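Local structure of hypothetical protein PH1789 (Pyrococcus horikoshii, 1WR2) at residues K2-V8 with Q27-Y32; V21-K26 with K62-P66; I55-L61 with V112-L116; I124-E128 with K209-L213. The protein is of unknown function but belongs to the ATP-grasp family of mixed alpha/beta proteins. The contacts are given in a common frame with arbitrary orientation. Numbering follows the deposited sequence.

Interaction 1. Residues K2-V8 with Q27-Y32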
loop_
_atom_site.group_PDB
_atom_site.type_symbol
_atom_site.label_atom_id
_atom_site.label_comp_id
_atom_site.label_asym_id
_atom_site.label_seq_id
_atom_site.Cartn_x
_atom_site.Cartn_y
_atom_site.Cartn_z
ATOM N N LYS A 2 0.926 14.798 -11.647
ATOM C CA LYS A 2 1.025 15.539 -10.393
ATOM C C LYS A 2 2.506 15.669 -10.041
ATOM O O LYS A 2 3.207 14.671 -9.866
ATOM C CB LYS A 2 0.279 14.806 -9.276
ATOM C CG LYS A 2 0.471 15.428 -7.903
ATOM C CD LYS A 2 -0.130 16.824 -7.833
ATOM C CE LYS A 2 0.352 17.561 -6.593
ATOM N NZ LYS A 2 0.082 16.800 -5.340
ATOM N N GLU A 3 2.976 16.907 -9.943
ATOM C CA GLU A 3 4.376 17.176 -9.648
ATOM C C GLU A 3 4.929 16.470 -8.414
ATOM O O GLU A 3 6.026 15.916 -8.459
ATOM C CB GLU A 3 4.607 18.686 -9.526
ATOM C CG GLU A 3 6.079 19.068 -9.423
ATOM C CD GLU A 3 6.932 18.388 -10.488
ATOM O OE1 GLU A 3 6.615 18.533 -11.692
ATOM O OE2 GLU A 3 7.918 17.710 -10.121
ATOM N N GLU A 4 4.182 16.489 -7.315
ATOM C CA GLU A 4 4.641 15.844 -6.086
ATOM C C GLU A 4 5.026 14.384 -6.317
ATOM O O GLU A 4 6.013 13.899 -5.765
ATOM C CB GLU A 4 3.558 15.939 -5.007
ATOM C CG GLU A 4 3.907 15.252 -3.683
ATOM C CD GLU A 4 5.271 15.652 -3.131
ATOM O OE1 GLU A 4 5.633 16.847 -3.218
ATOM O OE2 GLU A 4 5.978 14.770 -2.595
ATOM N N ALA A 5 4.248 13.689 -7.141
ATOM C CA ALA A 5 4.516 12.287 -7.440
ATOM C C ALA A 5 5.811 12.151 -8.226
ATOM O O ALA A 5 6.659 11.325 -7.899
ATOM C CB ALA A 5 3.350 11.683 -8.234
ATOM N N VAL A 6 5.958 12.968 -9.265
ATOM C CA VAL A 6 7.153 12.941 -10.101
ATOM C C VAL A 6 8.383 13.302 -9.275
ATOM O O VAL A 6 9.491 12.844 -9.552
ATOM C CB VAL A 6 7.034 13.942 -11.284
ATOM C CG1 VAL A 6 8.328 13.958 -12.089
ATOM C CG2 VAL A 6 5.867 13.557 -12.179
ATOM N N ARG A 7 8.171 14.121 -8.253
ATOM C CA ARG A 7 9.253 14.563 -7.382
ATOM C C ARG A 7 9.773 13.392 -6.552
ATOM O O ARG A 7 10.968 13.093 -6.557
ATOM C CB ARG A 7 8.749 15.667 -6.452
ATOM C CG ARG A 7 9.839 16.587 -5.915
ATOM C CD ARG A 7 9.536 16.994 -4.486
ATOM N NE ARG A 7 9.861 15.911 -3.562
ATOM C CZ ARG A 7 9.416 15.829 -2.312
ATOM N NH1 ARG A 7 8.615 16.768 -1.830
ATOM N NH2 ARG A 7 9.780 14.811 -1.544
ATOM N N VAL A 8 8.864 12.730 -5.843
ATOM C CA VAL A 8 9.234 11.592 -5.015
ATOM C C VAL A 8 9.852 10.506 -5.890
ATOM O O VAL A 8 10.849 9.890 -5.514
ATOM C CB VAL A 8 8.002 11.028 -4.269
ATOM C CG1 VAL A 8 8.433 9.949 -3.290
ATOM C CG2 VAL A 8 7.284 12.151 -3.535
ATOM N N GLN A 27 3.372 8.281 -0.701
ATOM C CA GLN A 27 3.444 9.693 -1.046
ATOM C C GLN A 27 2.908 9.825 -2.472
ATOM O O GLN A 27 2.191 10.766 -2.791
ATOM C CB GLN A 27 4.889 10.188 -0.985
ATOM C CG GLN A 27 5.390 10.486 0.425
ATOM C CD GLN A 27 6.873 10.812 0.451
ATOM O OE1 GLN A 27 7.720 9.916 0.445
ATOM N NE2 GLN A 27 7.195 12.099 0.458
ATOM N N VAL A 28 3.265 8.874 -3.332
ATOM C CA VAL A 28 2.783 8.905 -4.709
ATOM C C VAL A 28 1.263 8.738 -4.699
ATOM O O VAL A 28 0.538 9.452 -5.397
ATOM C CB VAL A 28 3.408 7.773 -5.545
ATOM C CG1 VAL A 28 2.785 7.746 -6.935
ATOM C CG2 VAL A 28 4.912 7.974 -5.645
ATOM N N LEU A 29 0.785 7.801 -3.889
ATOM C CA LEU A 29 -0.638 7.537 -3.791
ATOM C C LEU A 29 -1.411 8.753 -3.290
ATOM O O LEU A 29 -2.425 9.129 -3.880
ATOM C CB LEU A 29 -0.890 6.327 -2.887
ATOM C CG LEU A 29 -0.203 5.019 -3.323
ATOM C CD1 LEU A 29 -0.639 3.882 -2.406
ATOM C CD2 LEU A 29 -0.566 4.683 -4.755
ATOM N N LYS A 30 -0.934 9.376 -2.215
ATOM C CA LYS A 30 -1.605 10.552 -1.673
ATOM C C LYS A 30 -1.669 11.699 -2.681
ATOM O O LYS A 30 -2.658 12.432 -2.734
ATOM C CB LYS A 30 -0.903 11.032 -0.394
ATOM C CG LYS A 30 -1.131 10.129 0.810
ATOM C CD LYS A 30 -0.556 10.720 2.096
ATOM C CE LYS A 30 0.955 10.816 2.048
ATOM N NZ LYS A 30 1.495 11.304 3.345
ATOM N N ALA A 31 -0.617 11.847 -3.480
ATOM C CA ALA A 31 -0.549 12.906 -4.478
ATOM C C ALA A 31 -1.707 12.806 -5.464
ATOM O O ALA A 31 -2.012 13.766 -6.177
ATOM C CB ALA A 31 0.781 12.836 -5.223
ATOM N N TYR A 32 -2.348 11.636 -5.502
ATOM C CA TYR A 32 -3.478 11.412 -6.393
ATOM C C TYR A 32 -4.787 11.256 -5.623
ATOM O O TYR A 32 -5.786 10.765 -6.147
ATOM C CB TYR A 32 -3.205 10.195 -7.286
ATOM C CG TYR A 32 -2.381 10.542 -8.509
ATOM C CD1 TYR A 32 -2.996 10.843 -9.722
ATOM C CD2 TYR A 32 -0.990 10.625 -8.441
ATOM C CE1 TYR A 32 -2.245 11.224 -10.837
ATOM C CE2 TYR A 32 -0.233 11.006 -9.548
ATOM C CZ TYR A 32 -0.872 11.303 -10.742
ATOM O OH TYR A 32 -0.136 11.672 -11.842
#
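This is a helix-helix contact near the N-terminus of an ATP-grasp protein. The first turns of helix 3-14 lie against the C-terminal part of helix 22-30, through Tyr32. The main bump is the methyl group of Ala5. It fits a shallow hollow lined by Val28, Ala31 and Tyr32. Ala5 CB lies 4.2 Å from Val28 CG1, 4.1 Å from Ala31 CB and 3.9 Å from Tyr32 CE2. The methyl meets the edge of the tyrosine ring, near its plane. Ala5 carries only a methyl and the CA-to-CB bond of Val28 points sideways, so the backbones come close here: Ala5 CA to Val28 CA, at 4.7 Å, is the closest CA pair. Ala31 is the reciprocal bump. Its methyl rests against the aliphatic parts of Lys2 and Glu4, with Lys2 CG 3.7 Å and Glu4 CB 4.2 Å from Ala31 CB. One helical turn beyond Ala5, Val8 packs on the side chain of Gln27. Val28 and Tyr32 also touch Leu200 of helix 187-203, so this end of helix 22-30 meets both helices. The Tyr32 hydroxyl has its stronger partner in Asp203, to which it is hydrogen-bonded. Lys2 sits at the N-cap position of helix 3-14, and its backbone N gives a weak hydrogen bond to Tyr32 OH at 3.3 Å.

Interaction 2. Residues V21-K26 with K62-P66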
loop_
_atom_site.group_PDB
_atom_site.type_symbol
_atom_site.label_atom_id
_atom_site.label_comp_id
_atom_site.label_asym_id
_atom_site.label_seq_id
_atom_site.Cartn_x
_atom_site.Cartn_y
_atom_site.Cartn_z
ATOM N N VAL A 21 10.073 2.295 -1.110
ATOM C CA VAL A 21 9.677 1.761 0.192
ATOM C C VAL A 21 8.256 2.237 0.476
ATOM O O VAL A 21 7.771 3.161 -0.163
ATOM C CB VAL A 21 10.645 2.213 1.323
ATOM C CG1 VAL A 21 12.037 1.627 1.071
ATOM C CG2 VAL A 21 10.710 3.719 1.387
ATOM N N GLU A 22 7.589 1.602 1.427
ATOM C CA GLU A 22 6.203 1.929 1.735
ATOM C C GLU A 22 5.862 3.411 1.855
ATOM O O GLU A 22 4.887 3.861 1.261
ATOM C CB GLU A 22 5.760 1.207 3.011
ATOM C CG GLU A 22 4.272 1.327 3.305
ATOM C CD GLU A 22 3.854 0.531 4.533
ATOM O OE1 GLU A 22 4.651 -0.312 5.006
ATOM O OE2 GLU A 22 2.726 0.744 5.014
ATOM N N TYR A 23 6.655 4.180 2.597
ATOM C CA TYR A 23 6.319 5.588 2.758
ATOM C C TYR A 23 6.469 6.375 1.472
ATOM O O TYR A 23 5.716 7.317 1.244
ATOM C CB TYR A 23 7.125 6.232 3.906
ATOM C CG TYR A 23 8.545 6.631 3.579
ATOM C CD1 TYR A 23 8.820 7.789 2.851
ATOM C CD2 TYR A 23 9.618 5.849 3.999
ATOM C CE1 TYR A 23 10.141 8.155 2.549
ATOM C CE2 TYR A 23 10.933 6.202 3.704
ATOM C CZ TYR A 23 11.186 7.352 2.979
ATOM O OH TYR A 23 12.482 7.681 2.676
ATOM N N GLU A 24 7.413 5.984 0.614
ATOM C CA GLU A 24 7.619 6.692 -0.659
ATOM C C GLU A 24 6.478 6.379 -1.617
ATOM O O GLU A 24 5.999 7.254 -2.333
ATOM C CB GLU A 24 8.938 6.275 -1.316
ATOM C CG GLU A 24 10.159 6.554 -0.472
ATOM C CD GLU A 24 11.412 5.916 -1.038
ATOM O OE1 GLU A 24 11.319 4.776 -1.539
ATOM O OE2 GLU A 24 12.485 6.549 -0.969
ATOM N N ALA A 25 6.066 5.116 -1.643
ATOM C CA ALA A 25 4.961 4.689 -2.499
ATOM C C ALA A 25 3.704 5.459 -2.095
ATOM O O ALA A 25 3.013 6.034 -2.941
ATOM C CB ALA A 25 4.729 3.187 -2.343
ATOM N N LYS A 26 3.415 5.480 -0.799
ATOM C CA LYS A 26 2.230 6.170 -0.303
ATOM C C LYS A 26 2.202 7.665 -0.601
ATOM O O LYS A 26 1.128 8.252 -0.738
ATOM C CB LYS A 26 2.057 5.904 1.186
ATOM C CG LYS A 26 1.585 4.486 1.455
ATOM C CD LYS A 26 1.547 4.192 2.934
ATOM C CE LYS A 26 0.945 2.828 3.216
ATOM N NZ LYS A 26 0.988 2.553 4.687
ATOM N N LYS A 62 6.876 -0.157 11.388
ATOM C CA LYS A 62 7.298 -0.834 10.165
ATOM C C LYS A 62 8.644 -0.285 9.727
ATOM O O LYS A 62 8.744 0.878 9.340
ATOM C CB LYS A 62 6.292 -0.594 9.040
ATOM C CG LYS A 62 4.862 -1.014 9.334
ATOM C CD LYS A 62 4.017 -0.762 8.096
ATOM C CE LYS A 62 2.573 -1.156 8.278
ATOM N NZ LYS A 62 1.812 -1.012 6.996
ATOM N N LEU A 63 9.677 -1.120 9.769
ATOM C CA LEU A 63 11.003 -0.672 9.376
ATOM C C LEU A 63 11.068 -0.408 7.883
ATOM O O LEU A 63 10.634 -1.237 7.068
ATOM C CB LEU A 63 12.062 -1.705 9.767
ATOM C CG LEU A 63 13.506 -1.288 9.503
ATOM C CD1 LEU A 63 14.411 -1.890 10.562
ATOM C CD2 LEU A 63 13.918 -1.718 8.107
ATOM N N MET A 64 11.615 0.748 7.527
ATOM C CA MET A 64 11.746 1.137 6.127
ATOM C C MET A 64 13.173 0.909 5.649
ATOM O O MET A 64 14.119 1.442 6.219
ATOM C CB MET A 64 11.374 2.612 5.956
ATOM C CG MET A 64 9.907 2.926 6.252
ATOM S SD MET A 64 8.773 2.212 5.026
ATOM C CE MET A 64 8.181 0.750 5.864
ATOM N N SER A 65 13.317 0.103 4.602
ATOM C CA SER A 65 14.620 -0.204 4.028
ATOM C C SER A 65 14.449 -0.691 2.598
ATOM O O SER A 65 13.658 -1.598 2.334
ATOM C CB SER A 65 15.330 -1.297 4.830
ATOM O OG SER A 65 16.537 -1.672 4.184
ATOM N N PRO A 66 15.194 -0.100 1.655
ATOM C CA PRO A 66 15.109 -0.497 0.248
ATOM C C PRO A 66 15.507 -1.960 0.072
ATOM O O PRO A 66 15.148 -2.590 -0.919
ATOM C CB PRO A 66 16.096 0.442 -0.439
ATOM C CG PRO A 66 16.152 1.639 0.481
ATOM C CD PRO A 66 16.159 0.998 1.836
#
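A buried salt-bridge network joins the start of helix 22-30 to strand 59-64, which belongs to the four-stranded antiparallel sheet of this ATP-grasp fold. Glu22 is its centre. Its OE2 accepts a hydrogen bond from Lys62 NZ at 2.8 Å across the contact. The same Glu22 OE2 takes another from Lys26 NZ at 2.5 Å, one helical turn further on. The shared carboxylate lets the two ammonium groups come within 4.3 Å, Lys26 NZ to Lys62 NZ, despite their like charge. The network extends outward: Lys26 also pairs with Glu39, and Glu22 OE1 with Lys71. The short axes of helix 22-26 and strand 62-64 run nearly perpendicular, at 85° and 10.0 Å apart. Side chains span that gap. Met64 fills much of it, reaching between Val21, Glu22 and Tyr23. Its SD is 3.8 Å from Glu22 CB and 4.1 Å from Val21 CB. Met64 SD also makes a Met-aromatic contact, 5.2 Å from the centroid of the Tyr23 ring and at its edge. Separately, Met64 CG is 3.7 Å from Tyr23 CD2. Beyond the strand, Val21 CG1 packs 4.2 Å from Pro66 CG. Val21 is the N-cap residue of helix 22-30. Its backbone N is held by the side chain of Glu24, with Val21 N donating to Glu24 OE1 at 2.8 Å.

Interaction 3. Residues I55-L61 with V112-L116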
loop_
_atom_site.group_PDB
_atom_site.type_symbol
_atom_site.label_atom_id
_atom_site.label_comp_id
_atom_site.label_asym_id
_atom_site.label_seq_id
_atom_site.Cartn_x
_atom_site.Cartn_y
_atom_site.Cartn_z
ATOM N N ILE A 55 -0.363 10.440 16.998
ATOM C CA ILE A 55 -1.473 9.748 16.356
ATOM C C ILE A 55 -2.289 8.885 17.313
ATOM O O ILE A 55 -3.392 8.456 16.973
ATOM C CB ILE A 55 -0.990 8.880 15.171
ATOM C CG1 ILE A 55 -0.136 7.719 15.669
ATOM C CG2 ILE A 55 -0.193 9.738 14.194
ATOM C CD1 ILE A 55 0.285 6.781 14.559
ATOM N N GLY A 56 -1.745 8.640 18.506
ATOM C CA GLY A 56 -2.445 7.849 19.508
ATOM C C GLY A 56 -2.257 6.341 19.451
ATOM O O GLY A 56 -2.308 5.741 18.376
ATOM N N TYR A 57 -2.045 5.725 20.613
ATOM C CA TYR A 57 -1.868 4.274 20.695
ATOM C C TYR A 57 -3.224 3.574 20.581
ATOM O O TYR A 57 -4.260 4.167 20.883
ATOM C CB TYR A 57 -1.214 3.880 22.026
ATOM C CG TYR A 57 0.248 4.249 22.159
ATOM C CD1 TYR A 57 0.638 5.522 22.575
ATOM C CD2 TYR A 57 1.248 3.313 21.868
ATOM C CE1 TYR A 57 1.998 5.854 22.706
ATOM C CE2 TYR A 57 2.596 3.630 21.989
ATOM C CZ TYR A 57 2.970 4.897 22.409
ATOM O OH TYR A 57 4.309 5.193 22.543
ATOM N N PRO A 58 -3.239 2.303 20.148
ATOM C CA PRO A 58 -2.092 1.474 19.758
ATOM C C PRO A 58 -1.579 1.811 18.360
ATOM O O PRO A 58 -2.341 2.253 17.500
ATOM C CB PRO A 58 -2.657 0.062 19.835
ATOM C CG PRO A 58 -4.066 0.261 19.361
ATOM C CD PRO A 58 -4.484 1.514 20.113
ATOM N N VAL A 59 -0.289 1.590 18.131
ATOM C CA VAL A 59 0.303 1.887 16.831
ATOM C C VAL A 59 1.031 0.690 16.241
ATOM O O VAL A 59 1.200 -0.341 16.897
ATOM C CB VAL A 59 1.300 3.059 16.926
ATOM C CG1 VAL A 59 0.612 4.279 17.535
ATOM C CG2 VAL A 59 2.507 2.652 17.765
ATOM N N VAL A 60 1.458 0.856 14.994
ATOM C CA VAL A 60 2.185 -0.155 14.237
ATOM C C VAL A 60 3.564 0.404 13.912
ATOM O O VAL A 60 3.688 1.590 13.609
ATOM C CB VAL A 60 1.491 -0.443 12.882
ATOM C CG1 VAL A 60 2.397 -1.281 11.992
ATOM C CG2 VAL A 60 0.179 -1.150 13.109
ATOM N N LEU A 61 4.598 -0.432 13.988
ATOM C CA LEU A 61 5.939 0.008 13.617
ATOM C C LEU A 61 6.338 -0.820 12.404
ATOM O O LEU A 61 6.133 -2.036 12.379
ATOM C CB LEU A 61 6.951 -0.200 14.752
ATOM C CG LEU A 61 6.861 0.723 15.971
ATOM C CD1 LEU A 61 8.070 0.467 16.865
ATOM C CD2 LEU A 61 6.839 2.196 15.533
ATOM N N VAL A 112 5.612 4.912 11.646
ATOM C CA VAL A 112 4.730 4.799 12.803
ATOM C C VAL A 112 3.342 5.067 12.242
ATOM O O VAL A 112 3.066 6.172 11.779
ATOM C CB VAL A 112 5.034 5.866 13.880
ATOM C CG1 VAL A 112 4.144 5.642 15.088
ATOM C CG2 VAL A 112 6.490 5.820 14.272
ATOM N N ALA A 113 2.476 4.062 12.280
ATOM C CA ALA A 113 1.139 4.206 11.737
ATOM C C ALA A 113 0.072 3.790 12.733
ATOM O O ALA A 113 0.366 3.228 13.784
ATOM C CB ALA A 113 1.010 3.377 10.470
ATOM N N PRO A 114 -1.196 4.053 12.402
ATOM C CA PRO A 114 -2.278 3.681 13.308
ATOM C C PRO A 114 -2.776 2.258 13.078
ATOM O O PRO A 114 -2.519 1.649 12.031
ATOM C CB PRO A 114 -3.347 4.724 12.993
ATOM C CG PRO A 114 -3.194 4.871 11.488
ATOM C CD PRO A 114 -1.683 4.929 11.319
ATOM N N MET A 115 -3.461 1.722 14.084
ATOM C CA MET A 115 -4.057 0.401 13.981
ATOM C C MET A 115 -5.416 0.666 13.347
ATOM O O MET A 115 -6.367 1.073 14.022
ATOM C CB MET A 115 -4.228 -0.221 15.367
ATOM C CG MET A 115 -2.980 -0.916 15.899
ATOM S SD MET A 115 -2.556 -2.385 14.925
ATOM C CE MET A 115 -3.784 -3.544 15.544
ATOM N N LEU A 116 -5.496 0.451 12.041
ATOM C CA LEU A 116 -6.722 0.700 11.306
ATOM C C LEU A 116 -7.816 -0.318 11.593
ATOM O O LEU A 116 -7.541 -1.497 11.829
ATOM C CB LEU A 116 -6.422 0.738 9.807
ATOM C CG LEU A 116 -5.459 1.844 9.363
ATOM C CD1 LEU A 116 -5.106 1.648 7.897
ATOM C CD2 LEU A 116 -6.100 3.208 9.590
HETATM O O HOH W 1 -4.256 3.522 16.319
#
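Two neighbouring antiparallel strands, 59-64 and 109-114, pair here in the middle of a four-stranded sheet. The hydrogen-bonded pair is Val60 with Ala113. Val60 N donates to Ala113 O at 2.9 Å, and Ala113 N donates to Val60 O at 3.1 Å. Val59 with Pro114 and Leu61 with Val112 are the non-hydrogen-bonded pairs on either side. The short strand axes pass 4.6 Å apart at 144°, so the pair is clearly twisted. Strands 77-81 and 40-42 flank the pair and complete the sheet, which is part of the ATP-grasp fold. On the face of Leu61 and Val112, Leu61 CD2 lies 3.9 Å from Val112 CG2. Leu61 also touches Leu87 of helix 84-101, and Val112 touches Ala48 of helix 45-55. On the face of Val60 and Ala113, Val60 CG2 meets Met115 SD at 3.5 Å. Helix 45-55 ends at Ile55, which folds back over strand 109-114, its CD1 3.5 Å from Ala113 C. Gly56, with positive phi, and a cis peptide bond before Pro58 shape the turn into the strand. Past the paired residues a water takes over: it donates to Pro58 O at 2.6 Å and accepts from Met115 N at 3.0 Å.

Interaction 4. Residues I124-E128 with K209-L213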
loop_
_atom_site.group_PDB
_atom_site.type_symbol
_atom_site.label_atom_id
_atom_site.label_comp_id
_atom_site.label_asym_id
_atom_site.label_seq_id
_atom_site.Cartn_x
_atom_site.Cartn_y
_atom_site.Cartn_z
ATOM N N ILE A 124 -5.514 -4.233 -5.268
ATOM C CA ILE A 124 -5.486 -3.580 -6.565
ATOM C C ILE A 124 -4.049 -3.666 -7.051
ATOM O O ILE A 124 -3.127 -3.155 -6.402
ATOM C CB ILE A 124 -5.915 -2.107 -6.486
ATOM C CG1 ILE A 124 -7.418 -2.018 -6.195
ATOM C CG2 ILE A 124 -5.581 -1.404 -7.792
ATOM C CD1 ILE A 124 -7.933 -0.597 -5.999
ATOM N N GLY A 125 -3.858 -4.339 -8.180
ATOM C CA GLY A 125 -2.528 -4.488 -8.739
ATOM C C GLY A 125 -2.377 -3.852 -10.110
ATOM O O GLY A 125 -3.354 -3.644 -10.824
ATOM N N VAL A 126 -1.137 -3.548 -10.467
ATOM C CA VAL A 126 -0.806 -2.943 -11.746
ATOM C C VAL A 126 0.476 -3.563 -12.281
ATOM O O VAL A 126 1.478 -3.677 -11.572
ATOM C CB VAL A 126 -0.608 -1.413 -11.613
ATOM C CG1 VAL A 126 -0.065 -0.833 -12.911
ATOM C CG2 VAL A 126 -1.933 -0.751 -11.265
ATOM N N THR A 127 0.424 -4.003 -13.528
ATOM C CA THR A 127 1.585 -4.579 -14.187
ATOM C C THR A 127 1.624 -3.963 -15.573
ATOM O O THR A 127 0.640 -3.358 -16.014
ATOM C CB THR A 127 1.475 -6.109 -14.323
ATOM O OG1 THR A 127 0.321 -6.451 -15.102
ATOM C CG2 THR A 127 1.372 -6.753 -12.950
ATOM N N GLU A 128 2.762 -4.096 -16.244
ATOM C CA GLU A 128 2.920 -3.570 -17.593
ATOM C C GLU A 128 3.273 -4.707 -18.543
ATOM O O GLU A 128 4.256 -5.423 -18.331
ATOM C CB GLU A 128 4.030 -2.523 -17.647
ATOM C CG GLU A 128 4.219 -1.950 -19.040
ATOM C CD GLU A 128 5.332 -0.935 -19.110
ATOM O OE1 GLU A 128 6.491 -1.307 -18.833
ATOM O OE2 GLU A 128 5.049 0.235 -19.441
ATOM N N LYS A 209 6.758 0.661 -13.426
ATOM C CA LYS A 209 6.774 -0.641 -14.088
ATOM C C LYS A 209 5.574 -1.422 -13.556
ATOM O O LYS A 209 4.758 -1.938 -14.325
ATOM C CB LYS A 209 8.069 -1.381 -13.756
ATOM C CG LYS A 209 8.198 -2.762 -14.373
ATOM C CD LYS A 209 9.548 -3.384 -13.993
ATOM C CE LYS A 209 9.765 -4.743 -14.650
ATOM N NZ LYS A 209 8.776 -5.746 -14.174
ATOM N N GLU A 210 5.474 -1.503 -12.230
ATOM C CA GLU A 210 4.368 -2.207 -11.593
ATOM C C GLU A 210 4.116 -1.700 -10.180
ATOM O O GLU A 210 4.952 -1.023 -9.588
ATOM C CB GLU A 210 4.628 -3.719 -11.582
ATOM C CG GLU A 210 5.997 -4.123 -11.073
ATOM C CD GLU A 210 6.244 -5.611 -11.194
ATOM O OE1 GLU A 210 6.100 -6.158 -12.309
ATOM O OE2 GLU A 210 6.588 -6.235 -10.173
ATOM N N MET A 211 2.945 -2.015 -9.643
ATOM C CA MET A 211 2.620 -1.580 -8.297
ATOM C C MET A 211 1.374 -2.288 -7.798
ATOM O O MET A 211 0.722 -3.035 -8.523
ATOM C CB MET A 211 2.370 -0.068 -8.280
ATOM C CG MET A 211 1.076 0.340 -8.983
ATOM S SD MET A 211 0.852 2.122 -9.180
ATOM C CE MET A 211 0.251 2.588 -7.592
ATOM N N ASP A 212 1.053 -2.051 -6.540
ATOM C CA ASP A 212 -0.152 -2.609 -5.973
ATOM C C ASP A 212 -0.474 -1.887 -4.694
ATOM O O ASP A 212 0.353 -1.150 -4.151
ATOM C CB ASP A 212 -0.021 -4.114 -5.716
ATOM C CG ASP A 212 1.029 -4.444 -4.686
ATOM O OD1 ASP A 212 0.943 -3.930 -3.547
ATOM O OD2 ASP A 212 1.940 -5.228 -5.017
ATOM N N LEU A 213 -1.716 -2.063 -4.264
ATOM C CA LEU A 213 -2.208 -1.493 -3.030
ATOM C C LEU A 213 -2.638 -2.788 -2.368
ATOM O O LEU A 213 -3.604 -3.414 -2.805
ATOM C CB LEU A 213 -3.424 -0.606 -3.284
ATOM C CG LEU A 213 -3.431 0.432 -4.407
ATOM C CD1 LEU A 213 -4.558 1.399 -4.120
ATOM C CD2 LEU A 213 -2.115 1.172 -4.508
HETATM O O HOH W 2 5.203 -5.582 -15.185
#
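Strands 120-129 and 208-218 pair inside the six-stranded antiparallel sheet of the ATP-grasp fold, and their short axes are nearly antiparallel at 176°. Ile124 with Leu213 and Val126 with Met211 are the hydrogen-bonded pairs. Ile124 N donates to Leu213 O at 3.2 Å, and Leu213 N to Ile124 O at 2.8 Å. Val126 N donates to Met211 O at 2.7 Å, and Met211 N to Val126 O at 2.9 Å. Gly125 and Asp212 form the non-hydrogen-bonded pair between them. Their backbones bond outward, Gly125 to Met137 and Asp212 to Arg231. The CA of Asp212 still makes a CA-H...O contact with Ile124 O at 3.1 Å. The apolar face holds Ile124, Val126, Met211 and Leu213 and is covered by helix 187-203 and by Leu29 of helix 22-30. Lys209 and Glu210 form a classic beta bulge opposite Ile233, and direct pairing with strand 120-129 gives way there. The Glu210 carboxylate has salt bridges to Arg231 and to Lys209, the latter with a weak hydrogen bond (Lys209 NZ to Glu210 OE1, 3.3 Å). Glu128 pairs with Lys235. At this end a water joins the strands, accepting from Glu128 N at 3.0 Å and donating to Glu210 OE1 at 3.1 Å.

Helix 22-30 connects interactions 1, 2 and 4; interaction 3 joins through strand 59-64. Interactions 1 and 2 use the helix's two ends, cross along the chain and touch where Val8 CG1 meets Glu24 O at 3.8 Å. Interaction 1 also touches interaction 4: Leu29 CD2 lies 3.6 Å from Met211 CE. Interactions 2 and 3 share strand 59-64 of the four-stranded sheet, with centres about 16 Å apart. They also cross along the chain, while 1 closes before 3 opens. Interaction 4, in the six-stranded sheet, comes last. Its centre is about 26 Å from that of interaction 3, on the opposite side of the chain's centre. Helix 22-30 thus contacts both sheets of the ATP-grasp fold.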